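Local coordinates for C alpha-dehydrogenase (Sphingobium sp. SYK-6, PDB 4YAC), which acts as an NAD-dependent C alpha-dehydrogenase of the short-chain dehydrogenase/reductase family, in the bacterial pathway that cleaves lignin beta-aryl ethers, at residues A9-G14 and K24-E29; V18-A23 and G49-K54; Q2-K7 and V237-V242. All blocks are in the same frame, centred on the assembly; numbering follows the deposited sequence.

Contact 1. Residues A9-G14 and K24-E29; sequences AFVTGG and KVLAEE. With NAI (1,4-dihydronicotinamide adenine dinucleotide), chain B.
In the first beta-alpha-beta unit of the Rossmann fold, Ala9 and Val11 of strand 8-12 pack against Leu26 of helix 17-28. Residues two apart in a strand send their side chains to the same face, so Ala9 and Val11 both point at the helix, and one methyl of Leu26 serves both. Leu26 CD1 lies 4.2 Å from Ala9 CB and 4.1 Å from Val11 CG2. Leu26 reaches that far because CG stands opposite its own carbonyl carbon (chi1 -65°) and the chain then runs out extended to CD1. On the strand, Val11 turns CG1 away from its backbone N (chi1 -177°) and leaves CG2 to meet the leucine, the two side chains passing at a slant. Small and beta-branched residues suit the strand, since they let the helix settle close to the sheet, while the longer leucine bridges the remaining gap.

The end of the strand runs into a type II turn from Val11 to Gly14. Gly13 takes the third position of this turn with a positive phi (73°), a conformation easily reached by glycine, and its lack of a side chain lets the adenosine ribose come near: Gly13 CA is 3.6 Å from NAI O4B. This is the start of the glycine-rich nucleotide-binding motif of the family. Thr12 OG1 takes hydrogen bonds from the backbone N atoms of Thr91 and Ala92, tying the turn to the residues just after the neighbouring strand 87-90.

Strand 8-12 is bonded on its two sides to strands 33-38 and 87-90. Leu26 also rests on Leu87 and Cys89, and helix 231-243 packs against Val25 through Val232 and Arg236.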
loop_
_atom_site.group_PDB
_atom_site.type_symbol
_atom_site.label_atom_id
_atom_site.label_comp_id
_atom_site.label_asym_id
_atom_site.label_seq_id
_atom_site.Cartn_x
_atom_site.Cartn_y
_atom_site.Cartn_z
ATOM N N ALA A 9 13.378 -14.659 -18.877
ATOM C CA ALA A 9 12.576 -14.357 -17.695
ATOM C C ALA A 9 13.424 -14.465 -16.435
ATOM O O ALA A 9 14.278 -15.343 -16.319
ATOM C CB ALA A 9 11.374 -15.290 -17.604
ATOM N N PHE A 10 13.168 -13.567 -15.491
ATOM C CA PHE A 10 13.846 -13.564 -14.205
ATOM C C PHE A 10 12.770 -13.704 -13.136
ATOM O O PHE A 10 11.970 -12.789 -12.940
ATOM C CB PHE A 10 14.657 -12.274 -14.040
ATOM C CG PHE A 10 15.626 -12.292 -12.892
ATOM C CD1 PHE A 10 15.207 -11.970 -11.611
ATOM C CD2 PHE A 10 16.962 -12.597 -13.098
ATOM C CE1 PHE A 10 16.099 -11.972 -10.553
ATOM C CE2 PHE A 10 17.858 -12.599 -12.046
ATOM C CZ PHE A 10 17.425 -12.285 -10.770
ATOM N N VAL A 11 12.737 -14.862 -12.476
ATOM C CA VAL A 11 11.651 -15.204 -11.554
ATOM C C VAL A 11 12.162 -15.324 -10.122
ATOM O O VAL A 11 12.927 -16.234 -9.799
ATOM C CB VAL A 11 10.969 -16.535 -11.964
ATOM C CG1 VAL A 11 9.789 -16.848 -11.045
ATOM C CG2 VAL A 11 10.503 -16.474 -13.415
ATOM N N THR A 12 11.713 -14.419 -9.254
ATOM C CA THR A 12 12.161 -14.421 -7.866
ATOM C C THR A 12 11.324 -15.386 -7.032
ATOM O O THR A 12 10.119 -15.548 -7.254
ATOM C CB THR A 12 12.099 -13.015 -7.245
ATOM O OG1 THR A 12 10.738 -12.626 -7.027
ATOM C CG2 THR A 12 12.787 -12.004 -8.150
ATOM N N GLY A 13 11.982 -16.034 -6.077
ATOM C CA GLY A 13 11.347 -17.062 -5.280
ATOM C C GLY A 13 11.118 -18.337 -6.065
ATOM O O GLY A 13 10.382 -19.217 -5.620
ATOM N N GLY A 14 11.778 -18.449 -7.216
ATOM C CA GLY A 14 11.499 -19.497 -8.186
ATOM C C GLY A 14 11.840 -20.919 -7.777
ATOM O O GLY A 14 11.608 -21.854 -8.545
ATOM N N LYS A 24 8.004 -22.890 -14.205
ATOM C CA LYS A 24 7.722 -24.101 -14.974
ATOM C C LYS A 24 6.970 -23.782 -16.257
ATOM O O LYS A 24 7.333 -24.251 -17.340
ATOM C CB LYS A 24 6.907 -25.091 -14.145
ATOM C CG LYS A 24 7.692 -25.821 -13.076
ATOM C CD LYS A 24 6.803 -26.827 -12.349
ATOM C CE LYS A 24 7.548 -27.551 -11.239
ATOM N NZ LYS A 24 6.668 -28.501 -10.499
ATOM N N VAL A 25 5.912 -22.990 -16.127
ATOM C CA VAL A 25 5.071 -22.636 -17.265
ATOM C C VAL A 25 5.845 -21.802 -18.277
ATOM O O VAL A 25 5.708 -22.001 -19.484
ATOM C CB VAL A 25 3.810 -21.866 -16.811
ATOM C CG1 VAL A 25 3.029 -21.324 -18.006
ATOM C CG2 VAL A 25 2.917 -22.766 -15.966
ATOM N N LEU A 26 6.662 -20.871 -17.795
ATOM C CA LEU A 26 7.419 -20.011 -18.696
ATOM C C LEU A 26 8.515 -20.798 -19.421
ATOM O O LEU A 26 8.747 -20.595 -20.615
ATOM C CB LEU A 26 8.022 -18.830 -17.925
ATOM C CG LEU A 26 6.992 -17.861 -17.329
ATOM C CD1 LEU A 26 7.666 -16.863 -16.395
ATOM C CD2 LEU A 26 6.225 -17.133 -18.420
ATOM N N ALA A 27 9.170 -21.709 -18.709
ATOM C CA ALA A 27 10.265 -22.493 -19.281
ATOM C C ALA A 27 9.769 -23.582 -20.228
ATOM O O ALA A 27 10.387 -23.851 -21.265
ATOM C CB ALA A 27 11.095 -23.118 -18.168
ATOM N N GLU A 28 8.654 -24.210 -19.874
ATOM C CA GLU A 28 8.169 -25.375 -20.608
ATOM C C GLU A 28 7.228 -24.986 -21.740
ATOM O O GLU A 28 7.534 -25.219 -22.909
ATOM C CB GLU A 28 7.472 -26.343 -19.653
ATOM C CG GLU A 28 8.414 -26.955 -18.630
ATOM C CD GLU A 28 7.733 -27.977 -17.741
ATOM O OE1 GLU A 28 7.328 -29.040 -18.258
ATOM O OE2 GLU A 28 7.603 -27.715 -16.524
ATOM N N GLU A 29 6.090 -24.391 -21.401
ATOM C CA GLU A 29 5.100 -24.033 -22.413
ATOM C C GLU A 29 5.565 -22.868 -23.279
ATOM O O GLU A 29 5.622 -22.977 -24.504
ATOM C CB GLU A 29 3.764 -23.673 -21.760
ATOM C CG GLU A 29 3.184 -24.768 -20.889
ATOM C CD GLU A 29 1.871 -24.365 -20.257
ATOM O OE1 GLU A 29 1.176 -23.494 -20.824
ATOM O OE2 GLU A 29 1.537 -24.916 -19.190
HETATM P PA NAI B . 7.040 -20.666 -0.688
HETATM O O1A NAI B . 7.660 -20.895 0.669
HETATM O O2A NAI B . 6.528 -22.008 -1.243
HETATM O O5B NAI B . 8.112 -20.062 -1.668
HETATM C C5B NAI B . 8.767 -18.885 -1.323
HETATM C C4B NAI B . 10.102 -18.868 -1.939
HETATM O O4B NAI B . 10.638 -17.506 -1.829
HETATM C C3B NAI B . 11.021 -19.763 -1.248
HETATM O O3B NAI B . 11.739 -20.566 -2.175
HETATM C C2B NAI B . 11.908 -18.906 -0.503
HETATM O O2B NAI B . 13.199 -19.515 -0.313
HETATM C C1B NAI B . 11.989 -17.702 -1.303
HETATM N N9A NAI B . 12.442 -16.554 -0.566
HETATM C C8A NAI B . 12.045 -16.118 0.662
HETATM N N7A NAI B . 12.723 -15.010 1.005
HETATM C C5A NAI B . 13.588 -14.690 -0.008
HETATM C C6A NAI B . 14.527 -13.692 -0.248
HETATM N N6A NAI B . 14.787 -12.657 0.702
HETATM N N1A NAI B . 15.230 -13.696 -1.415
HETATM C C2A NAI B . 15.041 -14.648 -2.348
HETATM N N3A NAI B . 14.138 -15.626 -2.157
HETATM C C4A NAI B . 13.411 -15.676 -1.013
HETATM O O3 NAI B . 5.879 -19.652 -0.577
HETATM P PN NAI B . 4.639 -19.660 -1.595
HETATM O O1N NAI B . 3.861 -20.956 -1.430
HETATM O O2N NAI B . 3.689 -18.411 -1.273
HETATM O O5D NAI B . 5.151 -19.548 -3.053
#

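Contact 2. Residues V18-A23 and G49-K54; sequences VALGQA and GYFSQK. With NAI (1,4-dihydronicotinamide adenine dinucleotide), chain B.
Val18 N, near the start of helix 17-28, donates a hydrogen bond of 2.9 Å to O5D of NAI, the ester oxygen on the nicotinamide-side phosphorus, with an N-H...O angle of 149°. The positive end of the helix dipole probably helps to hold the negatively charged diphosphate there. Further along the same helix, Leu20 and Ala23 meet Phe51 of helix 41-51. Leu20 swings CG opposite its backbone N (chi1 173°), which brings CD1 to 4.0 Å from Phe51 CE2. Ala23 CB lies 4.2 Å from Phe51 CZ, its small size letting the far end of the ring come close to the helix backbone. These helices follow the first and second strands of the Rossmann fold, and the phenylalanine, long and flat, spans the 9.8 Å between the CA atoms of Ala23 and Phe51. Its ring is steadied from its own helix as well: Tyr50 CD2 sits 3.7 Å above the Phe51 plane, displaced from the ring centre. Tyr50 in turn makes a cation-pi contact with Lys24. Past Phe51 the chain turns, and Ser52 OG donates a 2.9 Å hydrogen bond to Gly49 O from above the carbonyl plane.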
loop_
_atom_site.group_PDB
_atom_site.type_symbol
_atom_site.label_atom_id
_atom_site.label_comp_id
_atom_site.label_asym_id
_atom_site.label_seq_id
_atom_site.Cartn_x
_atom_site.Cartn_y
_atom_site.Cartn_z
ATOM N N VAL A 18 4.415 -20.717 -5.608
ATOM C CA VAL A 18 3.823 -19.966 -6.717
ATOM C C VAL A 18 4.854 -19.605 -7.776
ATOM O O VAL A 18 4.600 -19.754 -8.971
ATOM C CB VAL A 18 3.142 -18.671 -6.208
ATOM C CG1 VAL A 18 2.754 -17.754 -7.367
ATOM C CG2 VAL A 18 1.914 -19.015 -5.393
ATOM N N ALA A 19 6.014 -19.127 -7.340
ATOM C CA ALA A 19 7.035 -18.676 -8.283
ATOM C C ALA A 19 7.584 -19.835 -9.114
ATOM O O ALA A 19 7.837 -19.680 -10.306
ATOM C CB ALA A 19 8.157 -17.983 -7.552
ATOM N N LEU A 20 7.777 -20.990 -8.486
ATOM C CA LEU A 20 8.223 -22.174 -9.215
ATOM C C LEU A 20 7.188 -22.550 -10.269
ATOM O O LEU A 20 7.538 -22.947 -11.380
ATOM C CB LEU A 20 8.469 -23.343 -8.262
ATOM C CG LEU A 20 8.793 -24.696 -8.899
ATOM C CD1 LEU A 20 9.988 -24.589 -9.830
ATOM C CD2 LEU A 20 9.054 -25.734 -7.823
ATOM N N GLY A 21 5.913 -22.415 -9.922
ATOM C CA GLY A 21 4.836 -22.652 -10.864
ATOM C C GLY A 21 4.939 -21.728 -12.061
ATOM O O GLY A 21 4.713 -22.139 -13.198
ATOM N N GLN A 22 5.287 -20.472 -11.805
ATOM C CA GLN A 22 5.482 -19.510 -12.883
ATOM C C GLN A 22 6.674 -19.922 -13.743
ATOM O O GLN A 22 6.584 -19.936 -14.968
ATOM C CB GLN A 22 5.676 -18.101 -12.312
ATOM C CG GLN A 22 4.410 -17.561 -11.653
ATOM C CD GLN A 22 4.604 -16.227 -10.954
ATOM O OE1 GLN A 22 5.711 -15.693 -10.891
ATOM N NE2 GLN A 22 3.518 -15.686 -10.409
ATOM N N ALA A 23 7.776 -20.280 -13.094
ATOM C CA ALA A 23 8.985 -20.699 -13.799
ATOM C C ALA A 23 8.730 -21.898 -14.713
ATOM O O ALA A 23 9.185 -21.923 -15.862
ATOM C CB ALA A 23 10.087 -21.027 -12.799
ATOM N N GLY A 49 16.296 -30.290 -10.105
ATOM C CA GLY A 49 16.083 -31.723 -10.199
ATOM C C GLY A 49 14.936 -32.009 -11.150
ATOM O O GLY A 49 14.986 -32.949 -11.954
ATOM N N TYR A 50 13.899 -31.181 -11.056
ATOM C CA TYR A 50 12.752 -31.258 -11.955
ATOM C C TYR A 50 13.137 -30.847 -13.376
ATOM O O TYR A 50 12.928 -31.597 -14.340
ATOM C CB TYR A 50 11.617 -30.366 -11.432
ATOM C CG TYR A 50 10.453 -30.216 -12.387
ATOM C CD1 TYR A 50 9.420 -31.142 -12.403
ATOM C CD2 TYR A 50 10.384 -29.144 -13.268
ATOM C CE1 TYR A 50 8.355 -31.010 -13.271
ATOM C CE2 TYR A 50 9.324 -29.004 -14.137
ATOM C CZ TYR A 50 8.312 -29.939 -14.135
ATOM O OH TYR A 50 7.251 -29.800 -14.995
ATOM N N PHE A 51 13.713 -29.657 -13.504
ATOM C CA PHE A 51 13.999 -29.099 -14.821
ATOM C C PHE A 51 15.039 -29.916 -15.581
ATOM O O PHE A 51 15.096 -29.852 -16.804
ATOM C CB PHE A 51 14.465 -27.648 -14.701
ATOM C CG PHE A 51 13.358 -26.684 -14.382
ATOM C CD1 PHE A 51 12.266 -26.561 -15.224
ATOM C CD2 PHE A 51 13.409 -25.900 -13.240
ATOM C CE1 PHE A 51 11.245 -25.683 -14.937
ATOM C CE2 PHE A 51 12.386 -25.015 -12.942
ATOM C CZ PHE A 51 11.303 -24.905 -13.792
ATOM N N SER A 52 15.853 -30.690 -14.867
ATOM C CA SER A 52 16.855 -31.532 -15.524
ATOM C C SER A 52 16.210 -32.694 -16.280
ATOM O O SER A 52 16.892 -33.428 -16.998
ATOM C CB SER A 52 17.854 -32.089 -14.510
ATOM O OG SER A 52 17.266 -33.118 -13.733
ATOM N N GLN A 53 14.902 -32.864 -16.096
ATOM C CA GLN A 53 14.143 -33.915 -16.767
ATOM C C GLN A 53 13.167 -33.343 -17.800
ATOM O O GLN A 53 12.253 -34.037 -18.249
ATOM C CB GLN A 53 13.383 -34.748 -15.737
ATOM C CG GLN A 53 14.274 -35.350 -14.664
ATOM C CD GLN A 53 15.320 -36.290 -15.228
ATOM O OE1 GLN A 53 15.047 -37.051 -16.150
ATOM N NE2 GLN A 53 16.528 -36.237 -14.681
ATOM N N LYS A 54 13.380 -32.082 -18.177
ATOM C CA LYS A 54 12.531 -31.391 -19.147
ATOM C C LYS A 54 13.378 -30.707 -20.218
ATOM O O LYS A 54 14.536 -30.367 -19.979
ATOM C CB LYS A 54 11.657 -30.343 -18.455
ATOM C CG LYS A 54 10.764 -30.885 -17.346
ATOM C CD LYS A 54 9.701 -31.816 -17.901
ATOM C CE LYS A 54 8.690 -32.217 -16.830
ATOM N NZ LYS A 54 7.889 -33.401 -17.247
HETATM P PA NAI B . 7.040 -20.666 -0.688
HETATM O O1A NAI B . 7.660 -20.895 0.669
HETATM O O2A NAI B . 6.528 -22.008 -1.243
HETATM O O5B NAI B . 8.112 -20.062 -1.668
HETATM C C5B NAI B . 8.767 -18.885 -1.323
HETATM C C4B NAI B . 10.102 -18.868 -1.939
HETATM O O4B NAI B . 10.638 -17.506 -1.829
HETATM C C3B NAI B . 11.021 -19.763 -1.248
HETATM O O3B NAI B . 11.739 -20.566 -2.175
HETATM C C2B NAI B . 11.908 -18.906 -0.503
HETATM O O2B NAI B . 13.199 -19.515 -0.313
HETATM C C1B NAI B . 11.989 -17.702 -1.303
HETATM N N9A NAI B . 12.442 -16.554 -0.566
HETATM C C8A NAI B . 12.045 -16.118 0.662
HETATM N N7A NAI B . 12.723 -15.010 1.005
HETATM C C5A NAI B . 13.588 -14.690 -0.008
HETATM C C6A NAI B . 14.527 -13.692 -0.248
HETATM N N6A NAI B . 14.787 -12.657 0.702
HETATM N N1A NAI B . 15.230 -13.696 -1.415
HETATM C C2A NAI B . 15.041 -14.648 -2.348
HETATM N N3A NAI B . 14.138 -15.626 -2.157
HETATM C C4A NAI B . 13.411 -15.676 -1.013
HETATM O O3 NAI B . 5.879 -19.652 -0.577
HETATM P PN NAI B . 4.639 -19.660 -1.595
HETATM O O1N NAI B . 3.861 -20.956 -1.430
HETATM O O2N NAI B . 3.689 -18.411 -1.273
HETATM O O5D NAI B . 5.151 -19.548 -3.053
#

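Contact 3. Residues Q2-K7 and V237-V242; sequences QDLEGK and VVLDAV
Leu4 meets Leu239 and Val242 methyl to methyl, pinning the N-terminal segment of the Rossmann domain onto helix 231-243. Leu4 CD1 and Leu239 CD1 are 3.5 Å apart, close for two methyls, so the packing is tight there; Leu4 CD2 reaches Val242 CG1 at a looser 4.3 Å. The forked end of Leu4 gives one branch to each partner, one helical turn being roughly the spacing from Leu239 to Val242. Leucine suits this place because its branch point lies far enough from the backbone to straddle two side chains. Leu239 turns CG away from its backbone N (chi1 175°), which carries its methyls beyond the helix flank.

The next shell fixes where Leu4 stands. Leu4 opens a type II turn ending at Lys7, closed by a backbone hydrogen bond of 3.0 Å from Lys7 N to Leu4 O. Gly6 fills the third position with phi 86°, a backbone setting at which a side chain would press on the preceding carbonyl. The turn leads straight into strand 8-12, and backbone bonds between Gly6 and Gln31, and between Lys7 and Lys33, tie it to the segment that leads into strand 33-38. Helix 231-243 is held from other sides: Leu239 also touches Val25, Val238 and Val242 face strand 137-142, and Val237 packs on Tyr273 of the second subunit. The Lys7 side chain, extended beyond CB, reaches back to the start of the segment, where NZ donates to Gln2 O at 2.9 Å, almost straight on to the carbonyl (C=O...N 162°).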
loop_
_atom_site.group_PDB
_atom_site.type_symbol
_atom_site.label_atom_id
_atom_site.label_comp_id
_atom_site.label_asym_id
_atom_site.label_seq_id
_atom_site.Cartn_x
_atom_site.Cartn_y
_atom_site.Cartn_z
ATOM N N GLN A 2 4.732 -10.215 -26.823
ATOM C CA GLN A 2 4.576 -11.290 -27.800
ATOM C C GLN A 2 5.873 -12.046 -28.032
ATOM O O GLN A 2 6.946 -11.614 -27.599
ATOM C CB GLN A 2 4.058 -10.725 -29.120
ATOM C CG GLN A 2 2.804 -11.423 -29.617
ATOM C CD GLN A 2 1.653 -11.356 -28.624
ATOM O OE1 GLN A 2 1.151 -10.277 -28.308
ATOM N NE2 GLN A 2 1.233 -12.515 -28.126
ATOM N N ASP A 3 5.738 -13.190 -28.700
ATOM C CA ASP A 3 6.865 -14.013 -29.129
ATOM C C ASP A 3 7.820 -14.355 -27.982
ATOM O O ASP A 3 9.030 -14.160 -28.088
ATOM C CB ASP A 3 7.622 -13.306 -30.252
ATOM C CG ASP A 3 6.777 -13.132 -31.500
ATOM O OD1 ASP A 3 6.653 -14.101 -32.280
ATOM O OD2 ASP A 3 6.247 -12.023 -31.712
ATOM N N LEU A 4 7.269 -14.890 -26.898
ATOM C CA LEU A 4 8.038 -15.153 -25.687
ATOM C C LEU A 4 9.127 -16.207 -25.873
ATOM O O LEU A 4 10.056 -16.279 -25.073
ATOM C CB LEU A 4 7.099 -15.590 -24.560
ATOM C CG LEU A 4 6.042 -14.573 -24.119
ATOM C CD1 LEU A 4 5.155 -15.173 -23.039
ATOM C CD2 LEU A 4 6.686 -13.293 -23.614
ATOM N N GLU A 5 9.020 -17.023 -26.917
ATOM C CA GLU A 5 10.004 -18.083 -27.141
ATOM C C GLU A 5 11.410 -17.511 -27.290
ATOM O O GLU A 5 11.653 -16.650 -28.133
ATOM C CB GLU A 5 9.655 -18.908 -28.380
ATOM C CG GLU A 5 10.632 -20.052 -28.627
ATOM C CD GLU A 5 10.226 -20.931 -29.791
ATOM O OE1 GLU A 5 9.342 -20.519 -30.571
ATOM O OE2 GLU A 5 10.793 -22.034 -29.926
ATOM N N GLY A 6 12.327 -17.992 -26.459
ATOM C CA GLY A 6 13.711 -17.560 -26.513
ATOM C C GLY A 6 14.002 -16.297 -25.722
ATOM O O GLY A 6 15.159 -15.927 -25.538
ATOM N N LYS A 7 12.957 -15.624 -25.255
ATOM C CA LYS A 7 13.147 -14.427 -24.449
ATOM C C LYS A 7 13.467 -14.831 -23.015
ATOM O O LYS A 7 13.226 -15.971 -22.615
ATOM C CB LYS A 7 11.916 -13.527 -24.512
ATOM C CG LYS A 7 11.742 -12.865 -25.872
ATOM C CD LYS A 7 10.638 -11.823 -25.889
ATOM C CE LYS A 7 10.457 -11.268 -27.295
ATOM N NZ LYS A 7 9.466 -10.165 -27.358
ATOM N N VAL A 237 -2.355 -18.672 -15.827
ATOM C CA VAL A 237 -3.086 -17.413 -15.731
ATOM C C VAL A 237 -2.119 -16.261 -15.970
ATOM O O VAL A 237 -2.436 -15.301 -16.673
ATOM C CB VAL A 237 -3.770 -17.247 -14.351
ATOM C CG1 VAL A 237 -4.377 -15.849 -14.200
ATOM C CG2 VAL A 237 -4.835 -18.311 -14.156
ATOM N N VAL A 238 -0.934 -16.371 -15.380
ATOM C CA VAL A 238 0.092 -15.349 -15.525
ATOM C C VAL A 238 0.549 -15.263 -16.968
ATOM O O VAL A 238 0.635 -14.175 -17.535
ATOM C CB VAL A 238 1.302 -15.636 -14.617
ATOM C CG1 VAL A 238 2.525 -14.829 -15.054
ATOM C CG2 VAL A 238 0.952 -15.325 -13.181
ATOM N N LEU A 239 0.850 -16.419 -17.550
ATOM C CA LEU A 239 1.324 -16.476 -18.925
ATOM C C LEU A 239 0.353 -15.749 -19.840
ATOM O O LEU A 239 0.749 -14.955 -20.690
ATOM C CB LEU A 239 1.489 -17.926 -19.379
ATOM C CG LEU A 239 1.878 -18.117 -20.848
ATOM C CD1 LEU A 239 3.190 -17.411 -21.161
ATOM C CD2 LEU A 239 1.973 -19.594 -21.174
ATOM N N ASP A 240 -0.928 -16.015 -19.633
ATOM C CA ASP A 240 -1.975 -15.434 -20.449
ATOM C C ASP A 240 -2.055 -13.918 -20.257
ATOM O O ASP A 240 -2.321 -13.180 -21.207
ATOM C CB ASP A 240 -3.306 -16.113 -20.121
ATOM C CG ASP A 240 -4.494 -15.303 -20.550
ATOM O OD1 ASP A 240 -4.841 -15.331 -21.750
ATOM O OD2 ASP A 240 -5.097 -14.640 -19.680
ATOM N N ALA A 241 -1.795 -13.455 -19.037
ATOM C CA ALA A 241 -1.815 -12.024 -18.739
ATOM C C ALA A 241 -0.640 -11.298 -19.391
ATOM O O ALA A 241 -0.791 -10.184 -19.893
ATOM C CB ALA A 241 -1.800 -11.797 -17.229
ATOM N N VAL A 242 0.531 -11.925 -19.367
ATOM C CA VAL A 242 1.723 -11.353 -19.983
ATOM C C VAL A 242 1.553 -11.236 -21.499
ATOM O O VAL A 242 1.849 -10.193 -22.082
ATOM C CB VAL A 242 2.974 -12.202 -19.668
ATOM C CG1 VAL A 242 4.194 -11.704 -20.449
ATOM C CG2 VAL A 242 3.260 -12.185 -18.179
#

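Contacts 1 and 2 share helix 17-28 but use different faces of it: contact 1 presses it to the sheet, whereas contact 2 joins it to the more peripheral helix 41-51. Both also touch NAI, through Gly13 and Val18. Contact 3 lies away from the cofactor and brings the N-terminal segment against helix 231-243, 230 residues later. All three interfaces are apolar. Contact 1 is wholly aliphatic and buried, contact 2 brings in an aromatic ring and a partly exposed leucine, and contact 3 buries methyls in a loop that is otherwise largely at the surface. Leu26 CD2 to Leu239 CD1, 4.1 Å, connects contacts 1 and 3; Glu28 OE2 to Tyr50 OH, 2.6 Å, links contacts 1 and 2.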